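Local coordinates for proto-oncogene tyrosine-protein kinase receptor Ret (Danio rerio, PDB 7AMK) that acts as a receptor tyrosine kinase whose extracellular cadherin-like domains take part in assembly with the ligand GDNF and its co-receptor GFRα1, at residues T9-V14 and S112-T117; T48-I53 and K83-K88; Q377-Y382 and L436-T441; I399-Q404 and A458-N463. The protein carries 4 engineered substitutions. One frame throughout, in Å; residues are numbered along the deposited sequence.

Contact 1 of 4, residues T9-V14 and S112-T117; sequences TENIYV and SFINDT. With NAG (2-acetamido-2-deoxy-beta-D-glucopyranose), chain C.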
# COMPACT_ATOMS: atom_id res chain seq x y z
N THR A 9 -34.04 38.97 -12.48
CA THR A 9 -34.54 39.04 -13.84
C THR A 9 -35.92 39.67 -13.84
O THR A 9 -36.66 39.61 -12.86
CB THR A 9 -34.59 37.66 -14.54
OG1 THR A 9 -35.55 36.81 -13.88
CG2 THR A 9 -33.24 37.01 -14.49
N GLU A 10 -36.25 40.30 -14.96
CA GLU A 10 -37.58 40.84 -15.18
C GLU A 10 -37.70 41.22 -16.65
O GLU A 10 -36.71 41.31 -17.37
CB GLU A 10 -37.88 42.04 -14.28
CG GLU A 10 -38.75 41.71 -13.05
CD GLU A 10 -40.19 41.28 -13.41
OE1 GLU A 10 -40.55 41.22 -14.62
OE2 GLU A 10 -40.96 41.00 -12.47
N ASN A 11 -38.94 41.41 -17.08
CA ASN A 11 -39.26 41.93 -18.40
C ASN A 11 -39.58 43.41 -18.29
O ASN A 11 -40.14 43.88 -17.29
CB ASN A 11 -40.45 41.18 -19.00
CG ASN A 11 -40.26 39.69 -18.96
OD1 ASN A 11 -39.22 39.18 -19.35
ND2 ASN A 11 -41.27 38.98 -18.46
N ILE A 12 -39.22 44.15 -19.33
CA ILE A 12 -39.61 45.54 -19.46
C ILE A 12 -40.21 45.70 -20.85
O ILE A 12 -39.86 44.99 -21.80
CB ILE A 12 -38.42 46.52 -19.25
CG1 ILE A 12 -37.26 46.20 -20.19
CG2 ILE A 12 -37.97 46.54 -17.79
CD1 ILE A 12 -36.08 47.17 -20.05
N TYR A 13 -41.14 46.64 -20.96
CA TYR A 13 -41.93 46.81 -22.16
C TYR A 13 -41.79 48.23 -22.69
O TYR A 13 -41.55 49.17 -21.93
CB TYR A 13 -43.41 46.51 -21.90
CG TYR A 13 -43.64 45.10 -21.46
CD1 TYR A 13 -43.88 44.10 -22.39
CD2 TYR A 13 -43.63 44.76 -20.11
CE1 TYR A 13 -44.09 42.80 -22.00
CE2 TYR A 13 -43.84 43.45 -19.71
CZ TYR A 13 -44.07 42.48 -20.66
OH TYR A 13 -44.29 41.17 -20.30
N VAL A 14 -41.97 48.36 -24.02
CA VAL A 14 -42.20 49.66 -24.63
C VAL A 14 -43.41 50.31 -23.98
O VAL A 14 -44.41 49.64 -23.67
CB VAL A 14 -42.38 49.52 -26.16
CG1 VAL A 14 -42.56 50.90 -26.86
CG2 VAL A 14 -41.20 48.75 -26.77
N SER A 112 -35.19 41.66 -19.68
CA SER A 112 -35.56 41.26 -21.03
C SER A 112 -36.46 42.34 -21.58
O SER A 112 -37.56 42.57 -21.07
CB SER A 112 -36.26 39.90 -21.04
OG SER A 112 -35.37 38.88 -20.65
N PHE A 113 -35.98 43.01 -22.62
CA PHE A 113 -36.68 44.13 -23.22
C PHE A 113 -37.51 43.55 -24.36
O PHE A 113 -36.96 43.12 -25.38
CB PHE A 113 -35.68 45.19 -23.70
CG PHE A 113 -36.31 46.48 -24.13
CD1 PHE A 113 -37.69 46.65 -24.09
CD2 PHE A 113 -35.52 47.52 -24.59
CE1 PHE A 113 -38.26 47.85 -24.50
CE2 PHE A 113 -36.09 48.73 -25.00
CZ PHE A 113 -37.46 48.89 -24.96
N ILE A 114 -38.82 43.51 -24.17
CA ILE A 114 -39.74 42.95 -25.14
C ILE A 114 -40.24 44.08 -26.03
O ILE A 114 -40.69 45.12 -25.53
CB ILE A 114 -40.92 42.24 -24.44
CG1 ILE A 114 -40.41 41.19 -23.46
CG2 ILE A 114 -41.88 41.64 -25.46
CD1 ILE A 114 -41.50 40.63 -22.60
N ASN A 115 -40.16 43.88 -27.34
CA ASN A 115 -40.53 44.89 -28.33
C ASN A 115 -42.05 44.95 -28.50
O ASN A 115 -42.60 44.76 -29.58
CB ASN A 115 -39.82 44.59 -29.64
CG ASN A 115 -40.07 45.63 -30.73
OD1 ASN A 115 -40.23 46.82 -30.47
ND2 ASN A 115 -40.10 45.16 -31.97
N ASP A 116 -42.75 45.22 -27.39
CA ASP A 116 -44.20 45.38 -27.45
C ASP A 116 -44.64 46.14 -26.22
O ASP A 116 -43.86 46.32 -25.27
CB ASP A 116 -44.90 44.02 -27.56
CG ASP A 116 -46.41 44.12 -27.86
OD1 ASP A 116 -46.93 45.22 -28.17
OD2 ASP A 116 -47.09 43.08 -27.75
N THR A 117 -45.88 46.63 -26.25
CA THR A 117 -46.46 47.25 -25.06
C THR A 117 -46.84 46.18 -24.04
O THR A 117 -46.95 44.99 -24.35
CB THR A 117 -47.68 48.11 -25.44
OG1 THR A 117 -48.50 47.41 -26.38
CG2 THR A 117 -47.25 49.45 -26.04
C1 NAG C . -40.31 46.02 -33.09
C2 NAG C . -39.95 45.32 -34.39
C3 NAG C . -40.18 46.26 -35.57
C4 NAG C . -41.57 46.89 -35.53
C5 NAG C . -41.85 47.48 -34.15
C6 NAG C . -43.27 47.96 -34.00
C7 NAG C . -38.22 43.61 -34.03
C8 NAG C . -36.76 43.31 -34.10
N2 NAG C . -38.58 44.86 -34.38
O3 NAG C . -40.02 45.51 -36.77
O4 NAG C . -41.63 47.96 -36.47
O5 NAG C . -41.64 46.48 -33.14
O6 NAG C . -44.15 46.86 -33.84
O7 NAG C . -39.05 42.78 -33.68
O HOH W 1 -34.86 38.67 -17.92
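Ile-12 sits between Ser-112 and Ile-114 in a parallel strand pair, in which edge strand 7-14 of cadherin-like domain 1 lies against strand 106-114, an arrangement consistent with the pairing of the A and G strands in cadherin folds. Three backbone hydrogen bonds hold the pair: Ser-112 N to Glu-10 O at 2.8 Å, Ile-12 N to Ser-112 O at 2.9 Å and Ile-114 N to Ile-12 O at 3.0 Å. The chain then bends through an inverse gamma turn centred on the glycosylated Asn-115, and only a weak bond follows, from Val-14 N to Asp-116 O.

Apolar packing divides between the two faces. On the buried one, which meets Leu-85 and helix 68-72, the side chains of Ile-12 and Phe-113 cross at about a right angle, with CG1 of Ile-12 3.9 Å from CD1 of Phe-113. Farther out on the phenylalanine ring, CE1 meets Val-14 CG2 at 3.8 Å. On the other face Tyr-13 and Ile-114 run side by side, Tyr-13 CE1 touching Ile-114 CD1 at 3.4 Å, while Asp-116 O lies at the edge of the tyrosine ring. An alanine at Tyr-13 would probably leave Ile-114 CD1 without this ring alongside it and open a gap next to the turn. One water joins the strands through polar atoms, donating to Glu-10 O and lying 2.8 Å from Ser-112 OG.

Contact 2 of 4, residues T48-I53 and K83-K88; sequences TSWFHI and KDLTLK. With NAG (2-acetamido-2-deoxy-beta-D-glucopyranose), chain O.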
# COMPACT_ATOMS: atom_id res chain seq x y z
N THR A 48 -27.84 52.11 -19.18
CA THR A 48 -27.90 52.14 -17.72
C THR A 48 -28.55 53.43 -17.24
O THR A 48 -29.21 53.43 -16.19
CB THR A 48 -26.51 51.97 -17.12
OG1 THR A 48 -25.87 50.84 -17.72
CG2 THR A 48 -26.60 51.74 -15.62
N SER A 49 -28.41 54.52 -18.00
CA SER A 49 -29.08 55.76 -17.64
C SER A 49 -30.58 55.77 -17.94
O SER A 49 -31.22 56.79 -17.70
CB SER A 49 -28.41 56.93 -18.32
OG SER A 49 -27.22 57.25 -17.62
N TRP A 50 -31.13 54.66 -18.47
CA TRP A 50 -32.57 54.44 -18.43
C TRP A 50 -33.08 54.08 -17.04
O TRP A 50 -34.30 53.94 -16.86
CB TRP A 50 -32.98 53.29 -19.38
CG TRP A 50 -32.53 53.42 -20.80
CD1 TRP A 50 -31.88 54.47 -21.37
CD2 TRP A 50 -32.70 52.44 -21.84
NE1 TRP A 50 -31.62 54.21 -22.69
CE2 TRP A 50 -32.12 52.97 -23.01
CE3 TRP A 50 -33.29 51.17 -21.89
CZ2 TRP A 50 -32.11 52.28 -24.21
CZ3 TRP A 50 -33.28 50.49 -23.09
CH2 TRP A 50 -32.69 51.05 -24.24
N PHE A 51 -32.21 53.87 -16.07
CA PHE A 51 -32.63 53.29 -14.81
C PHE A 51 -32.08 54.09 -13.64
O PHE A 51 -31.09 54.81 -13.75
CB PHE A 51 -32.17 51.81 -14.70
CG PHE A 51 -32.62 50.96 -15.84
CD1 PHE A 51 -33.87 50.38 -15.85
CD2 PHE A 51 -31.78 50.74 -16.92
CE1 PHE A 51 -34.29 49.59 -16.91
CE2 PHE A 51 -32.19 49.95 -17.98
CZ PHE A 51 -33.44 49.38 -17.98
N HIS A 52 -32.75 53.94 -12.49
CA HIS A 52 -32.32 54.59 -11.26
C HIS A 52 -32.59 53.64 -10.10
O HIS A 52 -33.67 53.05 -10.04
CB HIS A 52 -33.07 55.91 -11.07
CG HIS A 52 -33.03 56.45 -9.67
ND1 HIS A 52 -31.97 57.19 -9.18
CD2 HIS A 52 -33.92 56.37 -8.66
CE1 HIS A 52 -32.21 57.52 -7.93
NE2 HIS A 52 -33.39 57.04 -7.59
N ILE A 53 -31.61 53.46 -9.21
CA ILE A 53 -31.78 52.61 -8.03
C ILE A 53 -31.79 53.50 -6.81
O ILE A 53 -30.98 54.42 -6.69
CB ILE A 53 -30.72 51.50 -7.92
CG1 ILE A 53 -31.26 50.30 -7.11
CG2 ILE A 53 -29.41 52.01 -7.30
CD1 ILE A 53 -30.28 49.12 -6.96
N LYS A 83 -34.73 41.58 -26.28
CA LYS A 83 -33.31 41.91 -26.11
C LYS A 83 -32.99 41.96 -24.62
O LYS A 83 -33.58 42.75 -23.88
CB LYS A 83 -32.95 43.23 -26.79
CG LYS A 83 -32.99 43.19 -28.30
CD LYS A 83 -32.74 44.55 -28.90
CE LYS A 83 -32.61 44.48 -30.41
NZ LYS A 83 -32.49 45.83 -31.01
N ASP A 84 -32.04 41.14 -24.20
CA ASP A 84 -31.66 41.10 -22.81
C ASP A 84 -30.76 42.27 -22.47
O ASP A 84 -29.85 42.61 -23.24
CB ASP A 84 -30.97 39.77 -22.50
CG ASP A 84 -31.95 38.63 -22.45
OD1 ASP A 84 -32.97 38.68 -23.18
OD2 ASP A 84 -31.71 37.69 -21.67
N LEU A 85 -31.03 42.91 -21.33
CA LEU A 85 -30.20 43.97 -20.79
C LEU A 85 -29.62 43.46 -19.48
O LEU A 85 -30.37 42.96 -18.64
CB LEU A 85 -31.01 45.25 -20.52
CG LEU A 85 -31.38 46.15 -21.68
CD1 LEU A 85 -32.11 45.37 -22.74
CD2 LEU A 85 -32.22 47.34 -21.22
N THR A 86 -28.32 43.60 -19.31
CA THR A 86 -27.65 43.18 -18.09
C THR A 86 -27.13 44.41 -17.36
O THR A 86 -26.25 45.11 -17.86
CB THR A 86 -26.53 42.19 -18.38
OG1 THR A 86 -27.08 41.04 -19.03
CG2 THR A 86 -25.89 41.75 -17.09
N LEU A 87 -27.70 44.69 -16.18
CA LEU A 87 -27.27 45.75 -15.29
C LEU A 87 -26.46 45.19 -14.14
O LEU A 87 -26.66 44.06 -13.70
CB LEU A 87 -28.48 46.50 -14.70
CG LEU A 87 -29.31 47.34 -15.65
CD1 LEU A 87 -30.60 47.77 -14.97
CD2 LEU A 87 -28.50 48.53 -16.11
N LYS A 88 -25.55 46.00 -13.62
CA LYS A 88 -24.75 45.66 -12.46
C LYS A 88 -25.14 46.60 -11.32
O LYS A 88 -25.12 47.83 -11.48
CB LYS A 88 -23.25 45.77 -12.77
CG LYS A 88 -22.68 44.53 -13.45
CD LYS A 88 -23.06 43.28 -12.67
C1 NAG O . -31.96 59.86 -15.89
C2 NAG O . -30.74 60.08 -15.01
C3 NAG O . -30.29 61.53 -15.10
C4 NAG O . -30.04 61.92 -16.55
C5 NAG O . -31.24 61.59 -17.45
C6 NAG O . -30.91 61.74 -18.92
C7 NAG O . -30.46 58.60 -13.07
C8 NAG O . -30.82 58.36 -11.63
N2 NAG O . -30.99 59.70 -13.63
O3 NAG O . -29.11 61.70 -14.32
O4 NAG O . -29.76 63.31 -16.64
O5 NAG O . -31.65 60.22 -17.26
O6 NAG O . -32.04 62.13 -19.70
O7 NAG O . -29.72 57.84 -13.69
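The backbones of Thr-48 and Leu-87 stay 6.9 Å apart at their CA atoms, the nearest approach of a 3-10 turn leading into strand 51-53 to segment 83-88 of strand 83-92, and what joins the two is apolar side chains. Phe-51 is met by both leucines. Leu-87 CD1 rests over one face of its ring, 3.9 Å from the centroid and 18° off the normal, in a CH-pi contact. The opposite face is covered toward its rim by CB of the neighbouring Trp-50, so the ring lies between Leu-87 CD1 and Trp-50 CB, which would limit its rotation.

Leu-85 CD2 comes to the edge of the same ring, 4.0 Å from Phe-51 CZ, and also meets Trp-50 CZ3 at 3.8 Å, where the leucine and indole side chains cross at about a right angle. The other branch of Leu-87 is used as well: its CD2 packs on Thr-48 CG2 at 3.8 Å. OG1 of Thr-48 is anti to the carbonyl carbon (chi1 -50°) and hydrogen-bonded to Ser-42 O, which leaves CG2 anti to the backbone N. Leu-60, Leu-62, Leu-111 and Ile-12 also pack on Phe-51. Such packing of aromatic and leucine side chains between a three-stranded and a four-stranded sheet is part of the hydrophobic core of a cadherin-like beta sandwich.

Contact 3 of 4, residues Q377-Y382 and L436-T441; sequences QKATTY and LYVNDT. With NAG (2-acetamido-2-deoxy-beta-D-glucopyranose), chain G; FUC (alpha-L-fucopyranose), chain B.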
# COMPACT_ATOMS: atom_id res chain seq x y z
N GLN A 377 19.53 -34.77 -9.57
CA GLN A 377 19.30 -34.85 -11.01
C GLN A 377 20.51 -34.34 -11.77
O GLN A 377 21.26 -33.48 -11.28
CB GLN A 377 18.04 -34.06 -11.40
N LYS A 378 20.71 -34.89 -12.98
CA LYS A 378 21.78 -34.42 -13.86
C LYS A 378 21.60 -32.94 -14.15
O LYS A 378 20.55 -32.50 -14.62
CB LYS A 378 21.78 -35.22 -15.17
N ALA A 379 22.64 -32.16 -13.86
CA ALA A 379 22.53 -30.71 -13.91
C ALA A 379 22.19 -30.23 -15.32
O ALA A 379 22.76 -30.71 -16.31
CB ALA A 379 23.83 -30.05 -13.43
N THR A 380 21.26 -29.28 -15.41
CA THR A 380 20.86 -28.63 -16.65
C THR A 380 21.11 -27.13 -16.50
O THR A 380 20.51 -26.49 -15.63
CB THR A 380 19.38 -28.90 -16.96
OG1 THR A 380 19.19 -30.32 -17.11
CG2 THR A 380 18.94 -28.17 -18.22
N THR A 381 21.98 -26.59 -17.34
CA THR A 381 22.36 -25.18 -17.27
C THR A 381 21.15 -24.28 -17.03
O THR A 381 20.15 -24.36 -17.75
CB THR A 381 23.08 -24.78 -18.56
OG1 THR A 381 24.34 -25.46 -18.65
CG2 THR A 381 23.33 -23.28 -18.59
N TYR A 382 21.26 -23.43 -16.01
CA TYR A 382 20.30 -22.38 -15.63
C TYR A 382 19.20 -22.90 -14.71
O TYR A 382 18.32 -22.12 -14.33
CB TYR A 382 19.67 -21.68 -16.84
CG TYR A 382 20.68 -20.94 -17.68
CD1 TYR A 382 21.83 -20.41 -17.12
CD2 TYR A 382 20.48 -20.77 -19.05
CE1 TYR A 382 22.76 -19.73 -17.89
CE2 TYR A 382 21.40 -20.10 -19.83
CZ TYR A 382 22.54 -19.58 -19.25
OH TYR A 382 23.46 -18.91 -20.04
N LEU A 436 20.78 -19.76 -6.21
CA LEU A 436 21.82 -20.62 -6.75
C LEU A 436 21.31 -21.39 -7.97
O LEU A 436 20.24 -21.99 -7.93
CB LEU A 436 22.30 -21.60 -5.68
CG LEU A 436 23.38 -21.05 -4.75
CD1 LEU A 436 22.82 -20.07 -3.71
CD2 LEU A 436 24.14 -22.18 -4.09
N TYR A 437 22.09 -21.37 -9.04
CA TYR A 437 21.72 -22.08 -10.25
C TYR A 437 22.98 -22.69 -10.85
O TYR A 437 24.10 -22.30 -10.52
CB TYR A 437 21.04 -21.16 -11.27
CG TYR A 437 21.89 -19.97 -11.67
CD1 TYR A 437 22.10 -18.92 -10.79
CD2 TYR A 437 22.49 -19.91 -12.92
CE1 TYR A 437 22.89 -17.83 -11.14
CE2 TYR A 437 23.28 -18.82 -13.29
CZ TYR A 437 23.47 -17.78 -12.40
OH TYR A 437 24.25 -16.70 -12.77
N VAL A 438 22.77 -23.65 -11.73
CA VAL A 438 23.89 -24.30 -12.40
C VAL A 438 24.40 -23.39 -13.51
O VAL A 438 23.65 -22.63 -14.13
CB VAL A 438 23.47 -25.68 -12.95
CG1 VAL A 438 22.71 -26.46 -11.89
CG2 VAL A 438 22.64 -25.51 -14.19
N ASN A 439 25.70 -23.47 -13.77
CA ASN A 439 26.30 -22.68 -14.83
C ASN A 439 26.97 -23.59 -15.86
O ASN A 439 26.38 -23.89 -16.90
CB ASN A 439 27.29 -21.67 -14.23
CG ASN A 439 28.14 -20.98 -15.29
OD1 ASN A 439 27.72 -20.82 -16.44
ND2 ASN A 439 29.35 -20.57 -14.90
N ASP A 440 28.19 -24.05 -15.58
CA ASP A 440 28.95 -24.90 -16.49
C ASP A 440 28.80 -26.34 -16.04
O ASP A 440 29.29 -26.71 -14.96
CB ASP A 440 30.42 -24.49 -16.55
CG ASP A 440 31.20 -25.25 -17.63
OD1 ASP A 440 30.81 -26.38 -17.99
OD2 ASP A 440 32.21 -24.70 -18.12
N THR A 441 28.13 -27.15 -16.85
CA THR A 441 27.97 -28.56 -16.56
C THR A 441 29.14 -29.40 -17.06
O THR A 441 29.33 -30.52 -16.57
CB THR A 441 26.67 -29.09 -17.17
OG1 THR A 441 26.77 -29.02 -18.60
CG2 THR A 441 25.48 -28.25 -16.70
C1 NAG G . 30.29 -19.91 -15.76
C2 NAG G . 31.39 -19.24 -14.95
C3 NAG G . 32.44 -18.62 -15.86
C4 NAG G . 32.94 -19.63 -16.88
C5 NAG G . 31.78 -20.30 -17.60
C6 NAG G . 32.21 -21.42 -18.52
C7 NAG G . 30.63 -18.47 -12.75
C8 NAG G . 30.98 -19.85 -12.27
N2 NAG G . 30.84 -18.24 -14.05
O3 NAG G . 33.52 -18.17 -15.04
O4 NAG G . 33.73 -18.98 -17.87
O5 NAG G . 30.87 -20.87 -16.65
O6 NAG G . 31.10 -22.15 -19.00
O7 NAG G . 30.16 -17.61 -12.00
C1 FUC B . 30.33 -21.34 -19.91
C2 FUC B . 29.79 -22.24 -21.07
C3 FUC B . 28.69 -23.21 -20.57
C4 FUC B . 27.61 -22.45 -19.77
C5 FUC B . 28.30 -21.64 -18.66
C6 FUC B . 27.34 -20.84 -17.77
O2 FUC B . 30.83 -22.93 -21.78
O3 FUC B . 28.06 -23.84 -21.67
O4 FUC B . 26.88 -21.59 -20.63
O5 FUC B . 29.26 -20.72 -19.22
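Thr-381 and Tyr-382 bind the end of strand 433-438 at Val-438 and Asn-439, in cadherin-like domain 4, where the loop crossing from strand 371-375 of one sheet to strand 384-388 of the other passes over that end. The close-fitting part rests on two hydrogen bonds. Thr-381 OG1 donates to Asn-439 O at 3.1 Å, and Tyr-382 N donates to Val-438 O at 3.1 Å from above the carbonyl plane, 46° out of it. Beside them is ordinary van der Waals packing, with Ala-379 CB 4.1 Å from Thr-441 CG2, a methyl that also reaches Thr-381 OG1 at 3.6 Å.

The solvent side is looser. There Tyr-382 CD1 comes no nearer than 4.3 Å to Tyr-437 CD2. The exposed Tyr-382 ring is nevertheless covered on one face from within its own segment, by Thr-381 CG2 over its centre. Thr-381 serves both parts, since OG1 is anti to the carbonyl carbon (chi1 -67°) while CG2 is anti to the backbone N. An alanine at Thr-381 would probably leave Asn-439 O without its hydroxyl partner and the Tyr-382 ring without the methyl over its face, freer to turn. The other end of Asn-439 carries a glycan, its ND2 bonded covalently to C1 of the N-acetylglucosamine at 1.4 Å.

Contact 4 of 4, residues I399-Q404 and A458-N463; sequences IDVTYQ and AQEQQN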
# COMPACT_ATOMS: atom_id res chain seq x y z
N ILE A 399 15.78 -2.23 2.16
CA ILE A 399 17.10 -2.71 2.57
C ILE A 399 17.66 -3.51 1.41
O ILE A 399 17.10 -4.55 1.04
CB ILE A 399 17.03 -3.58 3.84
CG1 ILE A 399 16.29 -2.84 4.96
CG2 ILE A 399 18.41 -4.02 4.25
CD1 ILE A 399 15.88 -3.71 6.13
N ASP A 400 18.76 -3.04 0.83
CA ASP A 400 19.37 -3.70 -0.31
C ASP A 400 20.54 -4.56 0.14
O ASP A 400 21.53 -4.04 0.65
CB ASP A 400 19.82 -2.67 -1.35
CG ASP A 400 20.41 -3.32 -2.58
OD1 ASP A 400 20.31 -4.56 -2.72
OD2 ASP A 400 20.99 -2.58 -3.42
N VAL A 401 20.41 -5.87 -0.04
CA VAL A 401 21.48 -6.82 0.26
C VAL A 401 21.82 -7.55 -1.03
O VAL A 401 20.93 -8.03 -1.74
CB VAL A 401 21.07 -7.80 1.37
CG1 VAL A 401 22.11 -8.92 1.52
CG2 VAL A 401 20.87 -7.05 2.70
N THR A 402 23.11 -7.62 -1.34
CA THR A 402 23.61 -8.33 -2.50
C THR A 402 24.43 -9.53 -2.05
O THR A 402 25.15 -9.45 -1.05
CB THR A 402 24.46 -7.41 -3.35
OG1 THR A 402 25.47 -6.83 -2.52
CG2 THR A 402 23.60 -6.29 -3.95
N TYR A 403 24.30 -10.64 -2.76
CA TYR A 403 24.93 -11.90 -2.39
C TYR A 403 26.01 -12.28 -3.40
O TYR A 403 25.88 -12.01 -4.59
CB TYR A 403 23.88 -13.01 -2.28
CG TYR A 403 22.81 -12.74 -1.23
CD1 TYR A 403 21.71 -11.96 -1.52
CD2 TYR A 403 22.93 -13.25 0.06
CE1 TYR A 403 20.74 -11.69 -0.57
CE2 TYR A 403 21.97 -12.98 1.03
CZ TYR A 403 20.87 -12.21 0.71
OH TYR A 403 19.92 -11.95 1.67
N GLN A 404 27.08 -12.90 -2.90
CA GLN A 404 28.18 -13.33 -3.74
C GLN A 404 28.68 -14.69 -3.27
O GLN A 404 28.65 -15.00 -2.08
CB GLN A 404 29.32 -12.31 -3.73
CG GLN A 404 29.50 -11.62 -5.06
N ALA A 458 27.01 -11.91 1.96
CA ALA A 458 25.97 -10.92 1.79
C ALA A 458 26.53 -9.56 2.18
O ALA A 458 27.39 -9.48 3.06
CB ALA A 458 24.74 -11.24 2.64
N GLN A 459 26.05 -8.51 1.53
CA GLN A 459 26.53 -7.15 1.76
C GLN A 459 25.33 -6.21 1.74
O GLN A 459 24.65 -6.08 0.71
CB GLN A 459 27.58 -6.73 0.71
CG GLN A 459 28.00 -5.25 0.80
CD GLN A 459 29.15 -4.84 -0.14
OE1 GLN A 459 29.82 -5.68 -0.75
NE2 GLN A 459 29.37 -3.54 -0.25
N GLU A 460 25.06 -5.56 2.88
CA GLU A 460 24.10 -4.47 2.92
C GLU A 460 24.73 -3.24 2.29
O GLU A 460 25.91 -2.94 2.52
CB GLU A 460 23.69 -4.20 4.38
CG GLU A 460 22.44 -3.34 4.56
CD GLU A 460 22.73 -1.85 4.53
OE1 GLU A 460 23.76 -1.42 5.10
OE2 GLU A 460 21.93 -1.09 3.94
N GLN A 461 23.96 -2.52 1.46
CA GLN A 461 24.58 -1.51 0.59
C GLN A 461 24.82 -0.19 1.31
O GLN A 461 25.92 0.37 1.23
CB GLN A 461 23.73 -1.29 -0.67
CG GLN A 461 23.82 -2.42 -1.70
CD GLN A 461 25.23 -2.98 -1.87
OE1 GLN A 461 25.60 -3.95 -1.21
NE2 GLN A 461 26.01 -2.37 -2.76
N GLN A 462 23.82 0.33 2.01
CA GLN A 462 23.96 1.65 2.63
C GLN A 462 25.15 1.72 3.59
O GLN A 462 25.89 2.70 3.58
CB GLN A 462 22.67 2.03 3.34
CG GLN A 462 22.81 3.29 4.16
CD GLN A 462 21.48 3.93 4.48
OE1 GLN A 462 20.43 3.45 4.04
NE2 GLN A 462 21.53 5.02 5.24
N ASN A 463 25.34 0.70 4.43
CA ASN A 463 26.41 0.73 5.42
C ASN A 463 27.57 -0.20 5.11
O ASN A 463 28.58 -0.17 5.83
CB ASN A 463 25.86 0.38 6.81
CG ASN A 463 24.74 1.29 7.23
OD1 ASN A 463 23.58 1.07 6.87
ND2 ASN A 463 25.06 2.32 8.00
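Val-401, Thr-402 and Tyr-403 form an antiparallel strand pair with Ala-458, Gln-459 and Glu-460, at the side of the four-stranded sheet of cadherin-like domain 4 where strand 401-407 is the outermost strand. The short segments run at 157° to each other. Thr-402 and Gln-459 are the hydrogen-bonded pair, Thr-402 N reaching Gln-459 O at 3.0 Å (165° at the hydrogen) and Gln-459 N reaching Thr-402 O at 2.9 Å. The non-hydrogen-bonded pairs Val-401 with Glu-460 and Tyr-403 with Ala-458 flank it. A further bond, Gln-461 N to Asp-400 O at 3.0 Å, carries the ladder past the strand ends.

The strand order 371-375, 466-475, 451-460, 401-407 fits the A-G-F-C sheet of a cadherin-type beta sandwich, this being the F-C pair. Ala-458 faces the interior: its CB meets Val-401 CG1 at 3.7 Å and Tyr-403 CE2 at 3.6 Å, a small methyl between a branched and an aromatic side chain. The hydroxyl of that tyrosine is gripped by Asn-432 O and Val-390 N. Beyond the strand ends, Asp-400 OD2 lies 3.3 Å from Gln-461 CG, the two side chains crossing obliquely.

Where strand 451-460 turns away, Glu-460 ties up the bend. Its CG is anti to the backbone N (chi1 -165°), the chain then bends at chi2, and OE1 accepts Asn-463 N at 2.7 Å on its syn side, somewhat out of the carboxylate plane. Ile-399 CG2 touches Glu-460 CG at 4.1 Å, and the isoleucine also packs on Arg-250 and Val-327, residues in the range of cadherin-like domain 3.

The four contacts fall into two pairs at either side of the centre of an elongated chain, with contacts 1 and 3 about 95 Å apart between centres. Contacts 1 and 2 belong to cadherin-like domain 1, their centres about 12 Å apart. Strands 106-114 and 83-92 are neighbours in one sheet, Phe-113 packs on both Leu-85 and Trp-50, and segments 48-53 and 83-88 both lie between those of contact 1 in sequence. Contacts 3 and 4 share domain 4, with centres about 25 Å apart and segments alternating along the chain. Strand 433-438 of contact 3 lies in the three-stranded sheet, both strands of contact 4 in the four-stranded one. Each pair thus joins parts of one domain.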